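Local coordinates for protein putative RnfG subunit of electron transport complex (Thermotoga maritima, PDB 3DCZ) that probably serves as the FMN-carrying subunit G of the membrane-bound Rnf complex, which is thought to couple electron transfer to ion translocation across the membrane, at residues 58-61 and 67-70; 86-91 and 97-102. All coordinates share one frame; numbering follows the deposited sequence.

Contact 1: residues 58-61 and 67-70; sequences TVVL and GVVL
Leu-70 is touched by all four residues of 58-61. Its CA lies 3.3 Å from Val-59 O, a CA-H...O contact. Its CB packs against Thr-58 CG2 at 3.9 Å. Its CD2 reaches Val-60 CG2 at 4.0 Å. Thr-58 offers its methyl here because CG2 is anti to the backbone N. Its hydroxyl OG1 is hydrogen-bonded to Lys-24 NZ. Leu-61 N donates to Val-69 O at 2.9 Å, with a bent N-H...O angle of 145°. The Leu-61 CD1 methyl lies against the carbonyl group of Leu-70, 3.9 Å from the C atom.

These segments belong to the beta hairpin of strands 59-64 and 67-77, at one edge of the five-stranded antiparallel sheet. Val-60 and Leu-70 form a non-hydrogen-bonded antiparallel pair. The short segments 59-61 and 67-70 lie at 111° to each other, far from the 180° of a flat antiparallel pair, and the side chains of this pair diverge. Val-60 also crosses Val-68 at about a right angle, with the two CG1 methyls 3.8 Å apart. Val-69 and Leu-61 both touch Tyr-201 of helix 188-206.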
ATOM      1  N   THR A  58       8.358  -2.023  14.234  1.00 13.22           N
ATOM      2  CA  THR A  58       8.696  -1.643  12.851  1.00 13.36           C
ATOM      3  C   THR A  58      10.204  -1.689  12.721  1.00 14.70           C
ATOM      4  O   THR A  58      10.906  -1.049  13.491  1.00 14.48           O
ATOM      5  CB  THR A  58       8.119  -0.270  12.460  1.00 13.92           C
ATOM      6  OG1 THR A  58       6.681  -0.351  12.492  1.00 16.96           O
ATOM      7  CG2 THR A  58       8.557   0.161  11.070  1.00 17.32           C
ATOM      8  N   VAL A  59      10.653  -2.479  11.745  1.00 12.56           N
ATOM      9  CA  VAL A  59      12.064  -2.687  11.449  0.50 14.09           C
ATOM     10  C   VAL A  59      12.331  -2.437   9.963  1.00 13.51           C
ATOM     11  O   VAL A  59      11.443  -2.588   9.141  1.00 16.96           O
ATOM     12  CB  VAL A  59      12.489  -4.114  11.822  0.50 15.91           C
ATOM     13  CG1 VAL A  59      12.445  -4.281  13.319  0.50 16.08           C
ATOM     14  CG2 VAL A  59      11.578  -5.147  11.127  0.50 14.96           C
ATOM     15  N   VAL A  60      13.547  -2.017   9.628  1.00 12.63           N
ATOM     16  CA  VAL A  60      13.911  -1.890   8.207  1.00 11.22           C
ATOM     17  C   VAL A  60      14.100  -3.278   7.577  1.00 13.33           C
ATOM     18  O   VAL A  60      14.911  -4.109   8.064  1.00 13.95           O
ATOM     19  CB  VAL A  60      15.181  -1.081   8.012  1.00 11.18           C
ATOM     20  CG1 VAL A  60      15.618  -1.098   6.519  1.00 13.43           C
ATOM     21  CG2 VAL A  60      14.991   0.362   8.551  1.00 12.28           C
ATOM     22  N   LEU A  61      13.390  -3.488   6.477  1.00 13.34           N
ATOM     23  CA  LEU A  61      13.645  -4.679   5.627  1.00 14.01           C
ATOM     24  C   LEU A  61      14.676  -4.460   4.547  1.00 13.80           C
ATOM     25  O   LEU A  61      15.572  -5.291   4.359  1.00 14.12           O
ATOM     26  CB  LEU A  61      12.368  -5.167   4.976  1.00 16.70           C
ATOM     27  CG  LEU A  61      11.348  -5.794   5.894  1.00 16.70           C
ATOM     28  CD1 LEU A  61      10.007  -5.979   5.096  1.00 18.99           C
ATOM     29  CD2 LEU A  61      11.840  -7.067   6.512  1.00 20.09           C
ATOM     30  N   GLY A  67      14.221   5.289  -1.118  1.00 16.18           N
ATOM     31  CA  GLY A  67      13.379   5.153   0.059  1.00 16.61           C
ATOM     32  C   GLY A  67      13.689   3.866   0.803  1.00 14.07           C
ATOM     33  O   GLY A  67      14.697   3.204   0.532  1.00 13.90           O
ATOM     34  N   VAL A  68      12.789   3.535   1.722  1.00 12.72           N
ATOM     35  CA  VAL A  68      13.007   2.430   2.651  1.00 12.88           C
ATOM     36  C   VAL A  68      11.726   1.600   2.778  1.00 12.85           C
ATOM     37  O   VAL A  68      10.638   2.137   2.910  1.00 12.91           O
ATOM     38  CB  VAL A  68      13.404   2.968   4.064  1.00 12.00           C
ATOM     39  CG1 VAL A  68      13.680   1.769   5.017  1.00 14.92           C
ATOM     40  CG2 VAL A  68      14.610   3.889   4.009  1.00 10.30           C
ATOM     41  N   VAL A  69      11.887   0.283   2.710  1.00 12.87           N
ATOM     42  CA  VAL A  69      10.811  -0.658   2.979  1.00 12.02           C
ATOM     43  C   VAL A  69      10.950  -1.202   4.390  1.00 13.28           C
ATOM     44  O   VAL A  69      12.042  -1.592   4.821  1.00 14.04           O
ATOM     45  CB  VAL A  69      10.811  -1.788   1.939  1.00 13.52           C
ATOM     46  CG1 VAL A  69       9.799  -2.878   2.316  1.00 13.91           C
ATOM     47  CG2 VAL A  69      10.527  -1.195   0.514  1.00 15.04           C
ATOM     48  N   LEU A  70       9.836  -1.119   5.108  1.00 13.64           N
ATOM     49  CA  LEU A  70       9.767  -1.404   6.528  1.00 14.15           C
ATOM     50  C   LEU A  70       8.945  -2.638   6.797  1.00 14.98           C
ATOM     51  O   LEU A  70       7.889  -2.841   6.197  1.00 15.82           O
ATOM     52  CB  LEU A  70       9.153  -0.206   7.220  1.00 13.78           C
ATOM     53  CG  LEU A  70       9.874   1.117   7.021  1.00 13.84           C
ATOM     54  CD1 LEU A  70       9.009   2.298   7.502  1.00 16.72           C
ATOM     55  CD2 LEU A  70      11.179   1.111   7.810  1.00 16.13           C
TER

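Contact 2: residues 86-91 and 97-102; sequences VLSGYA and NVTVVA
Strands 86-90 and 98-102 run antiparallel, at 150° between their directions, and are joined by four backbone hydrogen bonds in two reciprocal pairs. Leu-87 and Ala-102 exchange one pair, Gly-89 and Val-100 the other. The bond from Val-100 N to Gly-89 O is almost straight, 178° at the hydrogen. The return bond from Gly-89 N to Val-100 O is short, 2.8 Å, but bent to 135°. Val-100 O also accepts a CA-H...O contact from Ser-88 CA at 3.1 Å.

Ser-88 and Val-101 form the non-hydrogen-bonded pair between them, and their side chains share one face of the sheet. Ser-88 OG lies 3.6 Å from Val-101 CG2. Ser-88 CB touches Thr-99 CG2, also at 3.6 Å. The Thr-99 CG2 methyl is anti to its backbone N, which brings it alongside the serine. Further along, Val-86 CG1 meets Val-101 CG1 at 3.7 Å. At the far end the Tyr-90 ring turns an edge to Val-98 O, which lies in the ring plane, 3.9 Å from CD1.

Leu-87, Val-100 and Ala-102 point to the opposite face. There, Leu-87 and Ala-102 pack on Met-198 of helix 188-206. Thr-99 and Val-101 reach strand 110-120 through a backbone bond to Ile-119 and side-chain packing on it, respectively. This is an antiparallel beta hairpin in the middle of a five-stranded sheet with a helix packed on one face, and strand 98-107 lies within the FMN-binding domain.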
ATOM      1  N   VAL A  86       1.017  -7.225   3.920  1.00 13.35           N
ATOM      2  CA  VAL A  86       1.007  -5.846   4.384  1.00 13.13           C
ATOM      3  C   VAL A  86       2.425  -5.482   4.756  1.00 14.75           C
ATOM      4  O   VAL A  86       3.119  -6.195   5.464  1.00 15.16           O
ATOM      5  CB  VAL A  86       0.018  -5.627   5.569  1.00 14.76           C
ATOM      6  CG1 VAL A  86       0.151  -4.205   6.102  1.00 14.84           C
ATOM      7  CG2 VAL A  86      -1.425  -5.958   5.126  1.00 14.70           C
ATOM      8  N   LEU A  87       2.847  -4.347   4.227  1.00 14.28           N
ATOM      9  CA  LEU A  87       4.122  -3.789   4.669  0.50 14.00           C
ATOM     10  C   LEU A  87       4.050  -2.281   4.727  1.00 16.39           C
ATOM     11  O   LEU A  87       2.993  -1.693   4.503  1.00 14.55           O
ATOM     12  CB  LEU A  87       5.284  -4.325   3.811  0.50 13.92           C
ATOM     13  CG  LEU A  87       5.348  -3.963   2.325  0.50 10.64           C
ATOM     14  CD1 LEU A  87       6.568  -4.612   1.676  0.50 15.90           C
ATOM     15  CD2 LEU A  87       4.075  -4.423   1.584  0.50 12.95           C
ATOM     16  N   SER A  88       5.167  -1.669   5.117  1.00 15.50           N
ATOM     17  CA  SER A  88       5.231  -0.238   5.286  1.00 15.17           C
ATOM     18  C   SER A  88       6.401   0.313   4.454  1.00 14.50           C
ATOM     19  O   SER A  88       7.317  -0.411   4.041  1.00 12.87           O
ATOM     20  CB  SER A  88       5.430   0.046   6.778  1.00 19.87           C
ATOM     21  OG  SER A  88       4.205  -0.208   7.472  1.00 27.75           O
ATOM     22  N   GLY A  89       6.397   1.622   4.270  1.00 15.08           N
ATOM     23  CA  GLY A  89       7.447   2.250   3.535  1.00 14.00           C
ATOM     24  C   GLY A  89       7.599   3.723   3.802  1.00 14.65           C
ATOM     25  O   GLY A  89       6.715   4.379   4.385  1.00 15.20           O
ATOM     26  N   TYR A  90       8.752   4.210   3.392  1.00 13.58           N
ATOM     27  CA  TYR A  90       9.162   5.588   3.567  1.00 11.55           C
ATOM     28  C   TYR A  90       9.824   6.108   2.287  1.00 11.58           C
ATOM     29  O   TYR A  90      10.567   5.389   1.640  1.00 13.82           O
ATOM     30  CB  TYR A  90      10.212   5.671   4.685  1.00 13.15           C
ATOM     31  CG  TYR A  90      10.898   7.019   4.799  1.00 11.87           C
ATOM     32  CD1 TYR A  90      10.312   8.087   5.483  1.00 15.69           C
ATOM     33  CD2 TYR A  90      12.124   7.241   4.165  1.00 12.99           C
ATOM     34  CE1 TYR A  90      10.964   9.309   5.544  1.00 15.62           C
ATOM     35  CE2 TYR A  90      12.766   8.449   4.238  1.00 14.62           C
ATOM     36  CZ  TYR A  90      12.184   9.475   4.911  1.00 13.11           C
ATOM     37  OH  TYR A  90      12.896  10.672   4.919  1.00 17.84           O
ATOM     38  N   ALA A  91       9.611   7.370   1.965  1.00 13.71           N
ATOM     39  CA  ALA A  91      10.403   8.069   0.971  1.00 13.51           C
ATOM     40  C   ALA A  91      10.675   9.477   1.461  1.00 14.36           C
ATOM     41  O   ALA A  91       9.862  10.050   2.177  1.00 18.56           O
ATOM     42  CB  ALA A  91       9.678   8.092  -0.410  1.00 16.18           C
ATOM     43  N   ASN A  97       7.929  12.206  10.075  1.00 38.84           N
ATOM     44  CA  ASN A  97       7.168  11.432  11.009  1.00 33.76           C
ATOM     45  C   ASN A  97       6.056  10.730  10.218  1.00 26.57           C
ATOM     46  O   ASN A  97       4.955  10.599  10.715  1.00 30.31           O
ATOM     47  CB  ASN A  97       6.582  12.328  12.094  1.00 34.70           C
ATOM     48  N   VAL A  98       6.366  10.251   9.011  1.00 26.71           N
ATOM     49  CA  VAL A  98       5.356   9.600   8.144  1.00 23.58           C
ATOM     50  C   VAL A  98       5.776   8.199   7.713  1.00 21.25           C
ATOM     51  O   VAL A  98       6.918   7.960   7.323  1.00 20.63           O
ATOM     52  CB  VAL A  98       5.029  10.428   6.862  1.00 26.71           C
ATOM     53  CG1 VAL A  98       3.997   9.710   5.985  1.00 21.04           C
ATOM     54  CG2 VAL A  98       4.537  11.841   7.231  1.00 28.15           C
ATOM     55  N   THR A  99       4.819   7.272   7.762  1.00 16.34           N
ATOM     56  CA  THR A  99       4.960   5.948   7.222  1.00 14.60           C
ATOM     57  C   THR A  99       3.744   5.631   6.332  1.00 16.14           C
ATOM     58  O   THR A  99       2.603   5.932   6.704  1.00 17.88           O
ATOM     59  CB  THR A  99       5.012   4.870   8.336  1.00 15.72           C
ATOM     60  OG1 THR A  99       6.165   5.113   9.150  1.00 16.34           O
ATOM     61  CG2 THR A  99       5.111   3.460   7.755  1.00 18.79           C
ATOM     62  N   VAL A 100       3.988   4.982   5.202  1.00 14.92           N
ATOM     63  CA  VAL A 100       2.902   4.548   4.328  1.00 13.90           C
ATOM     64  C   VAL A 100       2.698   3.021   4.537  1.00 15.14           C
ATOM     65  O   VAL A 100       3.664   2.258   4.368  1.00 16.60           O
ATOM     66  CB  VAL A 100       3.242   4.746   2.825  1.00 17.47           C
ATOM     67  CG1 VAL A 100       2.032   4.326   1.960  1.00 18.90           C
ATOM     68  CG2 VAL A 100       3.642   6.193   2.533  1.00 23.35           C
ATOM     69  N   VAL A 101       1.474   2.600   4.882  1.00 13.89           N
ATOM     70  CA  VAL A 101       1.125   1.175   5.079  1.00 13.28           C
ATOM     71  C   VAL A 101       0.333   0.776   3.837  1.00 13.32           C
ATOM     72  O   VAL A 101      -0.485   1.558   3.338  1.00 13.10           O
ATOM     73  CB  VAL A 101       0.255   0.970   6.370  1.00 12.43           C
ATOM     74  CG1 VAL A 101      -0.138  -0.492   6.514  1.00 15.25           C
ATOM     75  CG2 VAL A 101       1.057   1.505   7.607  1.00 14.58           C
ATOM     76  N   ALA A 102       0.589  -0.394   3.303  1.00 14.17           N
ATOM     77  CA  ALA A 102      -0.100  -0.846   2.100  1.00 12.88           C
ATOM     78  C   ALA A 102      -0.299  -2.341   2.118  1.00 15.03           C
ATOM     79  O   ALA A 102       0.493  -3.058   2.704  1.00 13.73           O
ATOM     80  CB  ALA A 102       0.642  -0.417   0.839  1.00 14.44           C
TER

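How the contacts relate
Both contacts are hairpin pairings in one antiparallel sheet. Contact 1 joins edge strand 59-64 to its neighbour and lies at the surface. Contact 2 joins the two following strands and is buried. Strands 67-77 and 83-90 are adjacent, so the contacts touch. Leu-70 N to Ser-88 O and Tyr-90 N to Val-68 O are probable hydrogen bonds, each 2.8 Å. Val-69 CG1 packs on Leu-87 CD1, and helix 188-206 touches both residues. The chemistry differs with position. At the twisted edge a single backbone bond crosses between the segments and aliphatic packing supplies much of the rest. In the interior the backbone supplies four.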